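Local coordinates for serine protease (Arthrobacter nicotinovorans, PDB 3WY8), which probably cleaves peptide bonds as a trypsin-like serine protease with keratinolytic activity, at residues A[28-31]-A[36-39]; A[76-81]-A[214-219]; A[93-98]-A[210-215]. All coordinates share one frame; numbering follows the deposited sequence.

Interaction 1: residues A[28-31]-A[36-39]; sequences NSVT and STVS
N28 and S39 face each other as an antiparallel hydrogen-bonded pair in a beta hairpin of the six-stranded barrel, one of the two barrels of the trypsin-like fold. N28 N donates to S39 O at 3.1 Å, and S39 N returns a bond to N28 O at 2.8 Å, both in the plane of the accepting carbonyl. N28 O also receives a CA-H contact from V38 CA at 3.2 Å. The next pair, S29 with V38, is non-hydrogen-bonded; beyond it V30 N gives T37 O a nearly straight bond of 3.0 Å (167° at the hydrogen), with the donor tilted 29° from the carbonyl plane. Where the strands then part, two waters continue the link: one donates to both S29 OG and T37 O, the other donates to V30 O and accepts from T37 N.

V30 suits the splaying end because its two methyls reach in different directions. CG1, anti to the carbonyl carbon (chi1 -68°), lies 3.5 Å from S39 OG, while CG2 meets the methyl CG2 of T37 at 3.8 Å, the two side chains crossing at a slant. The polar side chains of this buried contact find partners in a second shell: S39 OG and N28 ND2 both bond to Q185 OE1, N28 OD1 to H10, S29 OG to the carbonyl of G111, and T37 OG1 to N34. On the side of the sheet bearing S29 and V38, helix 106-110 packs through L106. S39 OG lies 3.5 Å from N28 CB.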
# COMPACT_ATOMS: atom_id res chain seq x y z
N ASN A 28 0.19 1.67 4.69
CA ASN A 28 -0.73 1.59 5.82
C ASN A 28 -0.15 0.80 6.97
O ASN A 28 0.43 -0.27 6.76
CB ASN A 28 -2.04 0.94 5.35
CG ASN A 28 -3.15 1.07 6.36
OD1 ASN A 28 -3.40 2.14 6.90
ND2 ASN A 28 -3.84 -0.04 6.61
N SER A 29 -0.29 1.33 8.18
CA SER A 29 0.07 0.59 9.39
C SER A 29 -0.92 -0.55 9.59
O SER A 29 -2.13 -0.33 9.72
CB SER A 29 0.09 1.52 10.60
OG SER A 29 0.37 0.79 11.80
N VAL A 30 -0.42 -1.79 9.58
CA VAL A 30 -1.28 -2.97 9.73
C VAL A 30 -0.96 -3.71 11.02
O VAL A 30 0.19 -3.73 11.47
CB VAL A 30 -1.21 -3.93 8.51
CG1 VAL A 30 -1.84 -3.27 7.28
CG2 VAL A 30 0.22 -4.38 8.21
N THR A 31 -1.99 -4.31 11.61
CA THR A 31 -1.82 -5.01 12.88
C THR A 31 -0.81 -6.13 12.72
O THR A 31 -0.82 -6.85 11.73
CB THR A 31 -3.16 -5.55 13.40
OG1 THR A 31 -4.13 -4.48 13.43
CG2 THR A 31 -3.01 -6.10 14.81
N SER A 36 4.99 -2.84 14.12
CA SER A 36 5.90 -2.07 13.28
C SER A 36 5.69 -2.30 11.79
O SER A 36 6.50 -1.84 10.97
CB SER A 36 7.35 -2.43 13.64
OG SER A 36 7.64 -2.10 14.98
N THR A 37 4.62 -3.00 11.43
CA THR A 37 4.44 -3.45 10.05
C THR A 37 3.59 -2.49 9.22
O THR A 37 2.56 -2.00 9.68
CB THR A 37 3.88 -4.89 10.00
OG1 THR A 37 4.74 -5.75 10.76
CG2 THR A 37 3.81 -5.42 8.57
N VAL A 38 4.07 -2.24 8.00
CA VAL A 38 3.42 -1.34 7.04
C VAL A 38 3.16 -2.11 5.76
O VAL A 38 4.06 -2.71 5.19
CB VAL A 38 4.32 -0.11 6.74
CG1 VAL A 38 3.76 0.70 5.55
CG2 VAL A 38 4.44 0.78 7.97
N SER A 39 1.91 -2.09 5.30
CA SER A 39 1.56 -2.72 4.04
C SER A 39 1.74 -1.74 2.88
O SER A 39 1.51 -0.54 3.03
CB SER A 39 0.11 -3.18 4.07
OG SER A 39 -0.73 -2.06 4.24
O HOH W 1 2.49 -0.75 12.28
O HOH W 2 1.92 -3.20 13.31

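Interaction 2: residues A[76-81]-A[214-219]; sequences ALYAPT and NTAAAS
The ring of Y78 has A216 CA over one face, 3.9 Å above its plane and offset toward the rim, while T215 CG2 and S219 OG approach it obliquely. This is where the C-terminal helix, a hallmark of trypsin-like proteases, lies against the barrel strand 72-78. A216 CA makes a CH-pi contact with the ring centroid at 4.2 Å, and its methyl CB packs on Y78 CD2 at 3.7 Å. Alanine suits this position because its single methyl lets the helix backbone come down onto the ring. With CG anti to its carbonyl carbon (chi1 -59°), Y78 extends its ring along the helix end to the last residue, where Y78 OH lies 3.2 Å from S219 CB. Without the ring, as with an alanine here, a gap is likely to open over A216 and the water at the terminus to lose a partner.

S219 is tied back to the helix, S219 OG donating to T215 O at 2.6 Å from above the carbonyl plane. Its carboxylate oxygen O bonds to N34 ND2, in the turn between strands 21-29 and 37-40. A water bridges the two sides, donating to S219 OXT at 2.9 Å and hydrogen-bonded to Y78 OH at 3.3 Å.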
# COMPACT_ATOMS: atom_id res chain seq x y z
N ALA A 76 13.55 -3.51 7.75
CA ALA A 76 13.50 -4.66 6.85
C ALA A 76 12.31 -4.59 5.89
O ALA A 76 11.33 -3.91 6.17
CB ALA A 76 13.48 -5.96 7.65
N LEU A 77 12.43 -5.30 4.77
CA LEU A 77 11.41 -5.28 3.72
C LEU A 77 11.12 -6.70 3.27
O LEU A 77 12.05 -7.50 3.07
CB LEU A 77 11.87 -4.44 2.53
CG LEU A 77 12.35 -3.02 2.82
CD1 LEU A 77 13.13 -2.47 1.63
CD2 LEU A 77 11.18 -2.11 3.19
N TYR A 78 9.84 -7.02 3.10
CA TYR A 78 9.41 -8.38 2.79
C TYR A 78 8.45 -8.43 1.61
O TYR A 78 7.32 -7.95 1.70
CB TYR A 78 8.76 -9.02 4.02
CG TYR A 78 9.71 -9.07 5.19
CD1 TYR A 78 10.56 -10.16 5.38
CD2 TYR A 78 9.78 -8.01 6.10
CE1 TYR A 78 11.45 -10.20 6.44
CE2 TYR A 78 10.67 -8.04 7.17
CZ TYR A 78 11.50 -9.14 7.33
OH TYR A 78 12.37 -9.16 8.40
N ALA A 79 8.91 -9.03 0.52
CA ALA A 79 8.06 -9.27 -0.64
C ALA A 79 8.05 -10.76 -0.96
O ALA A 79 9.03 -11.46 -0.66
CB ALA A 79 8.58 -8.47 -1.84
N PRO A 80 6.95 -11.27 -1.54
CA PRO A 80 6.93 -12.68 -1.94
C PRO A 80 7.98 -12.97 -3.00
O PRO A 80 8.36 -12.07 -3.76
CB PRO A 80 5.52 -12.88 -2.52
CG PRO A 80 4.97 -11.53 -2.75
CD PRO A 80 5.65 -10.61 -1.78
N THR A 81 8.45 -14.22 -3.03
CA THR A 81 9.43 -14.68 -4.02
C THR A 81 8.97 -14.33 -5.43
O THR A 81 9.77 -13.87 -6.26
CB THR A 81 9.63 -16.22 -3.93
OG1 THR A 81 9.90 -16.58 -2.58
CG2 THR A 81 10.78 -16.66 -4.82
N ASN A 214 2.81 -12.90 7.28
CA ASN A 214 3.11 -13.68 8.48
C ASN A 214 4.57 -13.56 8.92
O ASN A 214 4.84 -13.34 10.11
CB ASN A 214 2.76 -15.16 8.28
CG ASN A 214 1.25 -15.41 8.30
OD1 ASN A 214 0.47 -14.63 8.84
ND2 ASN A 214 0.84 -16.53 7.70
N THR A 215 5.49 -13.67 7.97
CA THR A 215 6.92 -13.51 8.29
C THR A 215 7.27 -12.07 8.67
O THR A 215 7.99 -11.84 9.64
CB THR A 215 7.86 -14.10 7.18
OG1 THR A 215 9.22 -14.05 7.62
CG2 THR A 215 7.73 -13.34 5.85
N ALA A 216 6.73 -11.10 7.93
CA ALA A 216 6.98 -9.69 8.22
C ALA A 216 6.48 -9.31 9.61
O ALA A 216 7.19 -8.66 10.38
CB ALA A 216 6.34 -8.80 7.16
N ALA A 217 5.26 -9.74 9.94
CA ALA A 217 4.58 -9.34 11.18
C ALA A 217 5.29 -9.82 12.45
O ALA A 217 5.15 -9.20 13.51
CB ALA A 217 3.14 -9.84 11.16
N ALA A 218 6.04 -10.91 12.33
CA ALA A 218 6.79 -11.46 13.45
C ALA A 218 8.20 -10.86 13.57
O ALA A 218 8.83 -10.95 14.63
CB ALA A 218 6.88 -12.98 13.33
N SER A 219 8.66 -10.23 12.49
CA SER A 219 10.06 -9.81 12.34
C SER A 219 10.42 -8.47 12.99
O SER A 219 9.56 -7.74 13.48
CB SER A 219 10.44 -9.78 10.86
OG SER A 219 10.37 -11.07 10.30
OXT SER A 219 11.59 -8.08 13.02
O HOH W 3 13.39 -7.30 10.87

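Interaction 3: residues A[93-98]-A[210-215]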
# COMPACT_ATOMS: atom_id res chain seq x y z
N THR A 93 2.33 -7.16 -3.62
CA THR A 93 2.11 -6.65 -2.27
C THR A 93 3.34 -6.99 -1.46
O THR A 93 3.96 -8.03 -1.68
CB THR A 93 0.84 -7.25 -1.61
OG1 THR A 93 -0.32 -6.83 -2.33
CG2 THR A 93 0.70 -6.79 -0.16
N ALA A 94 3.69 -6.11 -0.54
CA ALA A 94 4.83 -6.33 0.33
C ALA A 94 4.62 -5.62 1.66
O ALA A 94 3.71 -4.81 1.81
CB ALA A 94 6.11 -5.86 -0.34
N PHE A 95 5.46 -5.96 2.63
CA PHE A 95 5.33 -5.41 3.97
C PHE A 95 6.68 -4.93 4.45
O PHE A 95 7.68 -5.63 4.35
CB PHE A 95 4.74 -6.45 4.92
CG PHE A 95 3.39 -6.95 4.49
CD1 PHE A 95 2.23 -6.32 4.91
CD2 PHE A 95 3.29 -8.03 3.62
CE1 PHE A 95 0.98 -6.77 4.49
CE2 PHE A 95 2.04 -8.49 3.18
CZ PHE A 95 0.89 -7.85 3.62
N ALA A 96 6.69 -3.70 4.95
CA ALA A 96 7.89 -3.13 5.51
C ALA A 96 7.78 -3.20 7.03
O ALA A 96 6.70 -3.03 7.59
CB ALA A 96 8.04 -1.70 5.04
N VAL A 97 8.91 -3.47 7.69
CA VAL A 97 8.96 -3.45 9.15
C VAL A 97 9.81 -2.27 9.59
O VAL A 97 10.97 -2.15 9.19
CB VAL A 97 9.49 -4.78 9.73
CG1 VAL A 97 9.57 -4.71 11.26
CG2 VAL A 97 8.60 -5.92 9.31
N MET A 98 9.22 -1.40 10.40
CA MET A 98 9.82 -0.11 10.71
C MET A 98 10.66 -0.16 11.98
O MET A 98 10.33 -0.87 12.92
CB MET A 98 8.73 0.97 10.86
CG MET A 98 7.74 1.05 9.69
SD MET A 98 8.51 1.41 8.09
CE MET A 98 8.79 -0.19 7.42
N GLN A 210 -0.40 -13.70 2.18
CA GLN A 210 -0.58 -14.00 3.60
C GLN A 210 0.71 -14.51 4.24
O GLN A 210 1.07 -14.09 5.34
CB GLN A 210 -1.70 -15.03 3.79
CG GLN A 210 -1.99 -15.34 5.25
CD GLN A 210 -3.12 -16.33 5.42
OE1 GLN A 210 -3.31 -17.21 4.58
NE2 GLN A 210 -3.87 -16.19 6.50
N SER A 211 1.39 -15.42 3.55
CA SER A 211 2.66 -15.96 4.05
C SER A 211 3.73 -14.88 4.21
O SER A 211 4.51 -14.91 5.18
CB SER A 211 3.16 -17.09 3.15
OG SER A 211 2.36 -18.25 3.31
N THR A 212 3.76 -13.93 3.28
CA THR A 212 4.68 -12.80 3.37
C THR A 212 4.33 -11.92 4.56
O THR A 212 5.22 -11.49 5.30
CB THR A 212 4.70 -11.96 2.06
OG1 THR A 212 5.00 -12.82 0.96
CG2 THR A 212 5.76 -10.87 2.13
N TYR A 213 3.04 -11.66 4.75
CA TYR A 213 2.58 -10.90 5.91
C TYR A 213 3.01 -11.58 7.21
O TYR A 213 3.51 -10.93 8.13
CB TYR A 213 1.05 -10.71 5.86
CG TYR A 213 0.48 -10.32 7.20
CD1 TYR A 213 0.59 -9.01 7.68
CD2 TYR A 213 -0.15 -11.27 8.01
CE1 TYR A 213 0.08 -8.66 8.92
CE2 TYR A 213 -0.67 -10.92 9.25
CZ TYR A 213 -0.55 -9.61 9.70
OH TYR A 213 -1.06 -9.27 10.93
N ASN A 214 2.81 -12.90 7.28
CA ASN A 214 3.11 -13.68 8.48
C ASN A 214 4.57 -13.56 8.92
O ASN A 214 4.84 -13.34 10.11
CB ASN A 214 2.76 -15.16 8.28
CG ASN A 214 1.25 -15.41 8.30
OD1 ASN A 214 0.47 -14.63 8.84
ND2 ASN A 214 0.84 -16.53 7.70
N THR A 215 5.49 -13.67 7.97
CA THR A 215 6.92 -13.51 8.29
C THR A 215 7.27 -12.07 8.67
O THR A 215 7.99 -11.84 9.64
CB THR A 215 7.86 -14.10 7.18
OG1 THR A 215 9.22 -14.05 7.62
CG2 THR A 215 7.73 -13.34 5.85
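F95 and Y213 form an edge-to-face aromatic pair, the edge of Y213 turned toward the face of F95, with centroids 5.5 Å apart and ring planes at 64°. The nearest ring atoms are F95 CE1 and Y213 CD1, at 3.9 Å. Y213 suits this place because its ring can lie beside F95 while its hydroxyl reaches past it to a polar partner, the carbonyl of T31.

A CH-pi contact reinforces the pair. Y213 CB stands over the face of F95, 3.9 Å from the ring centroid and displaced toward the rim, with its closest approach to F95 CE2 at 3.6 Å. The helix backbone places Y213 CB over the face; chi1, with CG anti to the backbone N (163°), then carries the ring on toward F95 CE1. Y213 CA also comes within 3.7 Å of F95 CD2.

The remaining apolar contact is made by T212. Its methyl CG2 sits at the edge of the F95 ring, near the ring plane, 4.0 Å from F95 CD2. T212 thus presents a carbon to F95 while its OG1 makes a weak hydrogen bond to the carbonyl of V208 one helical turn back.

No hydrogen bond crosses the contact: the C-terminal helix of the trypsin-like fold packs through side chains against its six-stranded barrel. F95 projects from strand 94-98 toward helix 207-218, where I209 and A216 also touch it. Within the barrel, strand 94-98 is hydrogen-bonded between strands 37-40 and 72-78, and T37 and S39 of the former pack against F95.

From the N terminus, interaction 1 comes first and closes a short hairpin, with four residues between its segments. Interactions 2 and 3 open later, on the neighbouring barrel strands 72-78 and 94-98, and both close on helix 207-218. Because 93-98 and 210-215 lie between 76-81 and 214-219 apart from the shared N214 and T215, interaction 3 is essentially nested in interaction 2. These two long loops enclose most of the second barrel and bring the C-terminal helix back to the first. The sites touch: V38 N pairs with A96 O, Y78 N with F95 O, and T37 OG1 packs against A217 CA, so that the helix also meets the hairpin.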